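Local coordinates for uncharacterized protein VPA0106 (Vibrio parahaemolyticus, PDB 3U07) that is of unknown function, a DUF1254/DUF1214 family member that probably carries a signal peptide and is probably exported from the cytoplasm, at residues V350-N355 and K406-I411; N363-H368 and F400-E405. The protein carries 2 engineered substitutions. All blocks are in the same frame, centred on the assembly; numbering follows the deposited sequence.

How the contacts relate
Both contacts belong to the DUF1214 part of the chain, and their centres are about 10 Å apart. Both segments of contact 2 fall between the two strands of contact 1 in the sequence: strand 347-354 leads to the loop 363-368, and strand 400-402 runs on through 403-405 into strand 408-417. Contact 1 pairs the two central strands of a four-stranded antiparallel sheet; contact 2 sets the loop before edge strand 369-371 of that sheet against strand 400-402, an edge of a second, mixed sheet. Within the first sheet, His368 O probably accepts a hydrogen bond from Ile352 N. Leu401 packs on Val350 and Val403 on Phe408, and this packing joins the two sheets.

Contact 1: V350-N355 and K406-I411; sequences VTIYGN and KPFYAI
Tyr353 lays its CB over one face of the Tyr409 ring, a CH-pi contact with that carbon 3.6 Å from the ring centroid and displaced toward the rim, nearest Tyr409 CZ. At the edge of the same ring, in its plane, lies Asn355 OD1, 3.8 Å from Tyr409 CD1. Lys406 O lies at the edge of the Phe408 ring, in its plane. The two tyrosine rings are nearly parallel, 17° between planes, but slid so far apart that they barely overlap. This is a cross-strand pair in an antiparallel beta sheet, whose strands 347-354 and 408-417 are its two central members. Tyr409 CG sits between its backbone N and carbonyl carbon (chi1 58°), which carries the ring under Tyr353 CB. Slid past Tyr409, the Tyr353 ring reaches Ile411, its CE2 3.6 Å from Ile411 CG1, the side chains crossing at about a right angle. Both phenol hydroxyls bond beyond the two segments: Tyr353 OH to Ile78 O and to Arg413, farther along strand 408-417, Tyr409 OH to Thr77 OG1. Lys318 adds a cation-pi contact to the Tyr409 ring.

Thr351-Ile411 and Tyr353-Tyr409 are hydrogen-bonded pairs, each with reciprocal N-H to O bonds, while Ile352-Ala410 and Gly354-Phe408 are non-hydrogen-bonded pairs. On the opposite face of the sheet from the tyrosines, Ile352 CD1 packs 3.8 Å from Ala410 CB, and Ile352 CG2 meets Phe408 CD1. Past the strand end Asn355 N reaches Pro407 O almost straight (N-H to O angle 177°), from above the carbonyl plane; the Asn355 amide itself bonds to Asp320 and Lys327. At the other end a water donates to Ile411 O at 2.9 Å and hydrogen-bonds Thr351 OG1 at 2.6 Å.

Contact 2: N363-H368 and F400-E405; sequences NDLNRH and FLPVPE
Arg367 crosses the Pro402 ring at about a right angle, its CD 3.6 Å from Pro402 CD. The chain leaves the backbone with CG anti to the N and bends only at chi3 (-61°), after which NH1 donates to Phe400 O at 3.0 Å. That bond is nearly straight (169°), lies in the guanidinium plane and uses a carbonyl lone pair. Asn363 approaches the same proline obliquely, its CG 3.7 Å from Pro402 CB, and Leu365 CD2 comes at about a right angle, 4.1 Å from Pro402 CG. Asn363, Leu365 and Arg367, from the type I turn Asn363-Asn366 and the residue after it, thus all meet Pro402 on the weakly bonded strand 400-402. The Asn363 amide also ties the turn together: OD1 accepts from Arg367 N through an in-plane lone pair, and ND2 donates to Arg367 O from above that carbonyl's plane. Leu401 CD1 lies against the backbone of His368, 3.7 Å from its C atom. NH1 of Arg367 also bonds Asp397 O, so at NH1 the cation meets two neutral carbonyl oxygens, whose dipoles would be expected to favour its charge, while its methylenes rest against CG and CD of Pro402.

Contact 1: V350-N355 and K406-I411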
ATOM      1  N   VAL A 350       8.161 -10.981 -12.008  1.00 27.62           N
ATOM      2  CA  VAL A 350       7.741 -12.155 -11.262  1.00 24.33           C
ATOM      3  C   VAL A 350       8.915 -12.408 -10.324  1.00 25.09           C
ATOM      4  O   VAL A 350      10.064 -12.461 -10.755  1.00 30.23           O
ATOM      5  CB  VAL A 350       7.453 -13.382 -12.189  1.00 31.01           C
ATOM      6  CG1 VAL A 350       7.287 -12.923 -13.615  1.00 30.49           C
ATOM      7  CG2 VAL A 350       8.532 -14.431 -12.060  1.00 35.65           C
ATOM      8  N   THR A 351       8.623 -12.529  -9.036  1.00 29.90           N
ATOM      9  CA  THR A 351       9.666 -12.728  -8.033  1.00 28.48           C
ATOM     10  C   THR A 351       9.457 -14.025  -7.262  1.00 24.81           C
ATOM     11  O   THR A 351       8.325 -14.435  -7.015  1.00 24.34           O
ATOM     12  CB  THR A 351       9.687 -11.535  -7.039  1.00 30.40           C
ATOM     13  OG1 THR A 351       9.779 -10.305  -7.774  1.00 34.67           O
ATOM     14  CG2 THR A 351      10.870 -11.640  -6.082  1.00 26.35           C
ATOM     15  N   ILE A 352      10.558 -14.659  -6.873  1.00 26.61           N
ATOM     16  CA  ILE A 352      10.500 -15.917  -6.140  1.00 25.87           C
ATOM     17  C   ILE A 352      10.731 -15.746  -4.644  1.00 35.76           C
ATOM     18  O   ILE A 352      11.668 -15.068  -4.225  1.00 42.17           O
ATOM     19  CB  ILE A 352      11.548 -16.915  -6.685  1.00 30.27           C
ATOM     20  CG1 ILE A 352      11.290 -17.167  -8.173  1.00 28.04           C
ATOM     21  CG2 ILE A 352      11.505 -18.217  -5.887  1.00 30.79           C
ATOM     22  CD1 ILE A 352       9.869 -17.619  -8.485  1.00 24.38           C
ATOM     23  N   TYR A 353       9.873 -16.376  -3.847  1.00 32.97           N
ATOM     24  CA  TYR A 353       9.967 -16.314  -2.392  1.00 40.40           C
ATOM     25  C   TYR A 353       9.849 -17.721  -1.805  1.00 39.36           C
ATOM     26  O   TYR A 353       9.161 -18.578  -2.365  1.00 35.24           O
ATOM     27  CB  TYR A 353       8.834 -15.455  -1.822  1.00 41.15           C
ATOM     28  CG  TYR A 353       8.806 -14.026  -2.315  1.00 40.19           C
ATOM     29  CD1 TYR A 353       9.457 -13.008  -1.612  1.00 40.88           C
ATOM     30  CD2 TYR A 353       8.121 -13.689  -3.482  1.00 37.94           C
ATOM     31  CE1 TYR A 353       9.421 -11.690  -2.061  1.00 42.71           C
ATOM     32  CE2 TYR A 353       8.081 -12.375  -3.940  1.00 37.61           C
ATOM     33  CZ  TYR A 353       8.731 -11.383  -3.226  1.00 42.65           C
ATOM     34  OH  TYR A 353       8.683 -10.087  -3.681  1.00 42.93           O
ATOM     35  N   GLY A 354      10.518 -17.957  -0.679  1.00 29.99           N
ATOM     36  CA  GLY A 354      10.432 -19.256  -0.039  1.00 32.54           C
ATOM     37  C   GLY A 354       9.181 -19.277   0.819  1.00 34.86           C
ATOM     38  O   GLY A 354       8.857 -18.281   1.463  1.00 41.26           O
ATOM     39  N   ASN A 355       8.461 -20.391   0.833  1.00 33.67           N
ATOM     40  CA  ASN A 355       7.245 -20.474   1.638  1.00 33.49           C
ATOM     41  C   ASN A 355       7.525 -20.422   3.139  1.00 42.45           C
ATOM     42  O   ASN A 355       6.677 -19.984   3.922  1.00 41.47           O
ATOM     43  CB  ASN A 355       6.482 -21.766   1.335  1.00 36.93           C
ATOM     44  CG  ASN A 355       5.751 -21.717   0.016  1.00 39.35           C
ATOM     45  OD1 ASN A 355       6.353 -21.864  -1.043  1.00 39.18           O
ATOM     46  ND2 ASN A 355       4.443 -21.493   0.071  1.00 38.06           N
ATOM     47  N   LYS A 406      13.415 -25.901  -2.122  1.00 33.97           N
ATOM     48  CA  LYS A 406      12.352 -26.014  -1.130  1.00 30.90           C
ATOM     49  C   LYS A 406      11.057 -25.443  -1.692  1.00 28.31           C
ATOM     50  O   LYS A 406      11.037 -24.921  -2.802  1.00 31.52           O
ATOM     51  CB  LYS A 406      12.743 -25.242   0.133  1.00 30.99           C
ATOM     52  CG  LYS A 406      13.168 -23.801  -0.126  1.00 32.23           C
ATOM     53  CD  LYS A 406      13.134 -22.971   1.152  1.00 38.25           C
ATOM     54  CE  LYS A 406      13.669 -21.563   0.915  1.00 44.84           C
ATOM     55  NZ  LYS A 406      13.606 -20.728   2.148  1.00 42.84           N
ATOM     56  N   PRO A 407       9.952 -25.557  -0.942  1.00 29.39           N
ATOM     57  CA  PRO A 407       8.697 -25.006  -1.459  1.00 29.65           C
ATOM     58  C   PRO A 407       8.859 -23.499  -1.656  1.00 39.40           C
ATOM     59  O   PRO A 407       9.451 -22.816  -0.820  1.00 41.53           O
ATOM     60  CB  PRO A 407       7.697 -25.346  -0.358  1.00 30.34           C
ATOM     61  CG  PRO A 407       8.225 -26.651   0.169  1.00 33.42           C
ATOM     62  CD  PRO A 407       9.710 -26.366   0.267  1.00 35.04           C
ATOM     63  N   PHE A 408       8.337 -22.987  -2.764  1.00 37.54           N
ATOM     64  CA  PHE A 408       8.434 -21.567  -3.063  1.00 29.57           C
ATOM     65  C   PHE A 408       7.151 -21.094  -3.720  1.00 27.27           C
ATOM     66  O   PHE A 408       6.304 -21.899  -4.112  1.00 22.28           O
ATOM     67  CB  PHE A 408       9.608 -21.311  -4.013  1.00 28.17           C
ATOM     68  CG  PHE A 408       9.417 -21.897  -5.399  1.00 31.52           C
ATOM     69  CD1 PHE A 408       8.816 -21.151  -6.410  1.00 27.85           C
ATOM     70  CD2 PHE A 408       9.838 -23.198  -5.685  1.00 23.90           C
ATOM     71  CE1 PHE A 408       8.639 -21.687  -7.689  1.00 31.85           C
ATOM     72  CE2 PHE A 408       9.667 -23.744  -6.958  1.00 26.55           C
ATOM     73  CZ  PHE A 408       9.068 -22.989  -7.963  1.00 31.03           C
ATOM     74  N   TYR A 409       6.991 -19.780  -3.806  1.00 29.98           N
ATOM     75  CA  TYR A 409       5.840 -19.220  -4.488  1.00 30.11           C
ATOM     76  C   TYR A 409       6.350 -18.070  -5.334  1.00 30.81           C
ATOM     77  O   TYR A 409       7.433 -17.535  -5.087  1.00 34.64           O
ATOM     78  CB  TYR A 409       4.752 -18.748  -3.518  1.00 31.03           C
ATOM     79  CG  TYR A 409       5.168 -17.708  -2.504  1.00 40.31           C
ATOM     80  CD1 TYR A 409       5.784 -18.080  -1.309  1.00 40.14           C
ATOM     81  CD2 TYR A 409       4.904 -16.353  -2.719  1.00 34.66           C
ATOM     82  CE1 TYR A 409       6.121 -17.128  -0.350  1.00 43.18           C
ATOM     83  CE2 TYR A 409       5.239 -15.390  -1.768  1.00 35.53           C
ATOM     84  CZ  TYR A 409       5.846 -15.787  -0.585  1.00 44.75           C
ATOM     85  OH  TYR A 409       6.183 -14.850   0.364  1.00 38.29           O
ATOM     86  N   ALA A 410       5.585 -17.710  -6.353  1.00 28.87           N
ATOM     87  CA  ALA A 410       5.983 -16.634  -7.237  1.00 22.68           C
ATOM     88  C   ALA A 410       4.959 -15.520  -7.169  1.00 23.79           C
ATOM     89  O   ALA A 410       3.758 -15.777  -7.151  1.00 25.42           O
ATOM     90  CB  ALA A 410       6.103 -17.155  -8.676  1.00 20.25           C
ATOM     91  N   ILE A 411       5.448 -14.285  -7.112  1.00 27.00           N
ATOM     92  CA  ILE A 411       4.584 -13.111  -7.072  1.00 24.59           C
ATOM     93  C   ILE A 411       4.792 -12.306  -8.349  1.00 22.94           C
ATOM     94  O   ILE A 411       5.905 -11.867  -8.633  1.00 24.81           O
ATOM     95  CB  ILE A 411       4.922 -12.182  -5.886  1.00 24.88           C
ATOM     96  CG1 ILE A 411       4.547 -12.847  -4.558  1.00 25.95           C
ATOM     97  CG2 ILE A 411       4.209 -10.841  -6.066  1.00 21.49           C
ATOM     98  CD1 ILE A 411       3.057 -13.049  -4.356  1.00 30.49           C
TER
HETATM   99  O   HOH W   1       7.483  -9.479  -8.768  1.00 28.80           O

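Contact 2: N363-H368 and F400-E405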
ATOM      1  N   ASN A 363      20.718 -17.587  -3.732  1.00 42.37           N
ATOM      2  CA  ASN A 363      21.165 -18.345  -4.889  1.00 45.13           C
ATOM      3  C   ASN A 363      22.448 -17.667  -5.359  1.00 47.92           C
ATOM      4  O   ASN A 363      22.688 -16.503  -5.036  1.00 57.44           O
ATOM      5  CB  ASN A 363      20.082 -18.405  -5.983  1.00 45.92           C
ATOM      6  CG  ASN A 363      19.718 -17.049  -6.548  1.00 50.66           C
ATOM      7  OD1 ASN A 363      20.419 -16.509  -7.404  1.00 48.99           O
ATOM      8  ND2 ASN A 363      18.606 -16.494  -6.075  1.00 52.16           N
ATOM      9  N   ASP A 364      23.287 -18.393  -6.085  1.00 54.14           N
ATOM     10  CA  ASP A 364      24.562 -17.840  -6.529  1.00 57.16           C
ATOM     11  C   ASP A 364      24.489 -16.605  -7.409  1.00 59.95           C
ATOM     12  O   ASP A 364      25.324 -15.711  -7.293  1.00 62.87           O
ATOM     13  CB  ASP A 364      25.390 -18.921  -7.227  1.00 54.86           C
ATOM     14  CG  ASP A 364      25.801 -20.032  -6.284  1.00 60.32           C
ATOM     15  OD1 ASP A 364      26.016 -19.736  -5.089  1.00 61.89           O
ATOM     16  OD2 ASP A 364      25.922 -21.190  -6.735  1.00 61.42           O
ATOM     17  N   LEU A 365      23.495 -16.553  -8.286  1.00 59.19           N
ATOM     18  CA  LEU A 365      23.327 -15.415  -9.187  1.00 54.71           C
ATOM     19  C   LEU A 365      22.737 -14.197  -8.489  1.00 57.85           C
ATOM     20  O   LEU A 365      22.769 -13.087  -9.024  1.00 62.42           O
ATOM     21  CB  LEU A 365      22.425 -15.808 -10.360  1.00 50.59           C
ATOM     22  CG  LEU A 365      23.031 -16.530 -11.566  1.00 52.51           C
ATOM     23  CD1 LEU A 365      24.018 -17.590 -11.121  1.00 59.65           C
ATOM     24  CD2 LEU A 365      21.908 -17.140 -12.388  1.00 45.72           C
ATOM     25  N   ASN A 366      22.209 -14.405  -7.289  1.00 59.90           N
ATOM     26  CA  ASN A 366      21.583 -13.327  -6.538  1.00 64.94           C
ATOM     27  C   ASN A 366      20.525 -12.711  -7.450  1.00 60.79           C
ATOM     28  O   ASN A 366      20.380 -11.492  -7.544  1.00 59.87           O
ATOM     29  CB  ASN A 366      22.619 -12.280  -6.128  1.00 69.93           C
ATOM     30  CG  ASN A 366      22.474 -11.865  -4.677  1.00 76.54           C
ATOM     31  OD1 ASN A 366      21.428 -11.360  -4.264  1.00 76.35           O
ATOM     32  ND2 ASN A 366      23.523 -12.085  -3.891  1.00 79.28           N
ATOM     33  N   ARG A 367      19.804 -13.594  -8.134  1.00 57.07           N
ATOM     34  CA  ARG A 367      18.736 -13.235  -9.054  1.00 51.48           C
ATOM     35  C   ARG A 367      17.458 -13.789  -8.443  1.00 49.22           C
ATOM     36  O   ARG A 367      17.335 -14.997  -8.236  1.00 54.26           O
ATOM     37  CB  ARG A 367      18.988 -13.874 -10.418  1.00 48.65           C
ATOM     38  CG  ARG A 367      17.847 -13.705 -11.398  1.00 48.57           C
ATOM     39  CD  ARG A 367      18.200 -14.296 -12.746  1.00 46.76           C
ATOM     40  NE  ARG A 367      19.368 -13.641 -13.323  1.00 47.18           N
ATOM     41  CZ  ARG A 367      19.874 -13.929 -14.516  1.00 47.79           C
ATOM     42  NH1 ARG A 367      19.316 -14.869 -15.265  1.00 48.81           N
ATOM     43  NH2 ARG A 367      20.939 -13.278 -14.960  1.00 50.29           N
ATOM     44  N   HIS A 368      16.505 -12.910  -8.165  1.00 42.10           N
ATOM     45  CA  HIS A 368      15.264 -13.321  -7.531  1.00 42.92           C
ATOM     46  C   HIS A 368      14.022 -12.975  -8.333  1.00 44.13           C
ATOM     47  O   HIS A 368      12.909 -13.333  -7.948  1.00 41.59           O
ATOM     48  CB  HIS A 368      15.191 -12.676  -6.150  1.00 42.29           C
ATOM     49  CG  HIS A 368      16.458 -12.820  -5.365  1.00 52.76           C
ATOM     50  ND1 HIS A 368      16.763 -13.956  -4.645  1.00 51.91           N
ATOM     51  CD2 HIS A 368      17.539 -12.010  -5.266  1.00 56.42           C
ATOM     52  CE1 HIS A 368      17.979 -13.841  -4.140  1.00 53.98           C
ATOM     53  NE2 HIS A 368      18.471 -12.670  -4.503  1.00 56.43           N
ATOM     54  N   PHE A 400      16.456 -17.147 -17.429  1.00 38.25           N
ATOM     55  CA  PHE A 400      16.567 -18.114 -16.347  1.00 33.35           C
ATOM     56  C   PHE A 400      16.301 -17.484 -14.989  1.00 34.84           C
ATOM     57  O   PHE A 400      16.908 -16.471 -14.629  1.00 32.85           O
ATOM     58  CB  PHE A 400      17.955 -18.755 -16.313  1.00 33.72           C
ATOM     59  CG  PHE A 400      18.109 -19.777 -15.227  1.00 37.70           C
ATOM     60  CD1 PHE A 400      17.600 -21.059 -15.390  1.00 37.43           C
ATOM     61  CD2 PHE A 400      18.692 -19.434 -14.012  1.00 39.57           C
ATOM     62  CE1 PHE A 400      17.669 -21.988 -14.360  1.00 39.03           C
ATOM     63  CE2 PHE A 400      18.766 -20.353 -12.973  1.00 38.81           C
ATOM     64  CZ  PHE A 400      18.251 -21.633 -13.146  1.00 41.28           C
ATOM     65  N   LEU A 401      15.398 -18.093 -14.230  1.00 35.37           N
ATOM     66  CA  LEU A 401      15.076 -17.588 -12.906  1.00 36.99           C
ATOM     67  C   LEU A 401      15.344 -18.674 -11.877  1.00 39.31           C
ATOM     68  O   LEU A 401      14.683 -19.714 -11.873  1.00 39.11           O
ATOM     69  CB  LEU A 401      13.607 -17.137 -12.841  1.00 27.84           C
ATOM     70  CG  LEU A 401      13.074 -16.609 -11.504  1.00 31.42           C
ATOM     71  CD1 LEU A 401      14.044 -15.601 -10.889  1.00 31.77           C
ATOM     72  CD2 LEU A 401      11.710 -15.968 -11.734  1.00 37.75           C
ATOM     73  N   PRO A 402      16.343 -18.455 -11.004  1.00 44.22           N
ATOM     74  CA  PRO A 402      16.711 -19.409  -9.958  1.00 39.40           C
ATOM     75  C   PRO A 402      15.523 -19.669  -9.044  1.00 36.79           C
ATOM     76  O   PRO A 402      14.707 -18.782  -8.807  1.00 31.12           O
ATOM     77  CB  PRO A 402      17.849 -18.697  -9.224  1.00 38.13           C
ATOM     78  CG  PRO A 402      18.482 -17.881 -10.298  1.00 44.96           C
ATOM     79  CD  PRO A 402      17.272 -17.309 -11.004  1.00 48.91           C
ATOM     80  N   VAL A 403      15.435 -20.888  -8.538  1.00 36.51           N
ATOM     81  CA  VAL A 403      14.368 -21.269  -7.636  1.00 32.55           C
ATOM     82  C   VAL A 403      15.052 -22.123  -6.567  1.00 33.29           C
ATOM     83  O   VAL A 403      15.952 -22.899  -6.874  1.00 36.21           O
ATOM     84  CB  VAL A 403      13.266 -22.023  -8.425  1.00 38.80           C
ATOM     85  CG1 VAL A 403      12.870 -23.303  -7.730  1.00 40.61           C
ATOM     86  CG2 VAL A 403      12.066 -21.095  -8.606  1.00 33.59           C
ATOM     87  N   PRO A 404      14.649 -21.973  -5.294  1.00 33.73           N
ATOM     88  CA  PRO A 404      15.251 -22.732  -4.192  1.00 37.77           C
ATOM     89  C   PRO A 404      14.899 -24.211  -4.094  1.00 40.77           C
ATOM     90  O   PRO A 404      13.898 -24.663  -4.646  1.00 40.08           O
ATOM     91  CB  PRO A 404      14.788 -21.960  -2.968  1.00 35.11           C
ATOM     92  CG  PRO A 404      13.400 -21.582  -3.350  1.00 38.25           C
ATOM     93  CD  PRO A 404      13.558 -21.117  -4.795  1.00 36.85           C
ATOM     94  N   GLU A 405      15.741 -24.947  -3.371  1.00 42.45           N
ATOM     95  CA  GLU A 405      15.566 -26.382  -3.145  1.00 42.03           C
ATOM     96  C   GLU A 405      14.535 -26.608  -2.038  1.00 44.07           C
ATOM     97  O   GLU A 405      14.754 -27.408  -1.129  1.00 46.84           O
ATOM     98  CB  GLU A 405      16.891 -27.017  -2.718  1.00 45.83           C
ATOM     99  CG  GLU A 405      18.016 -26.884  -3.727  1.00 57.54           C
ATOM    100  CD  GLU A 405      18.259 -28.160  -4.504  1.00 71.64           C
ATOM    101  OE1 GLU A 405      17.328 -28.631  -5.189  1.00 76.38           O
ATOM    102  OE2 GLU A 405      19.386 -28.694  -4.425  1.00 77.24           O
TER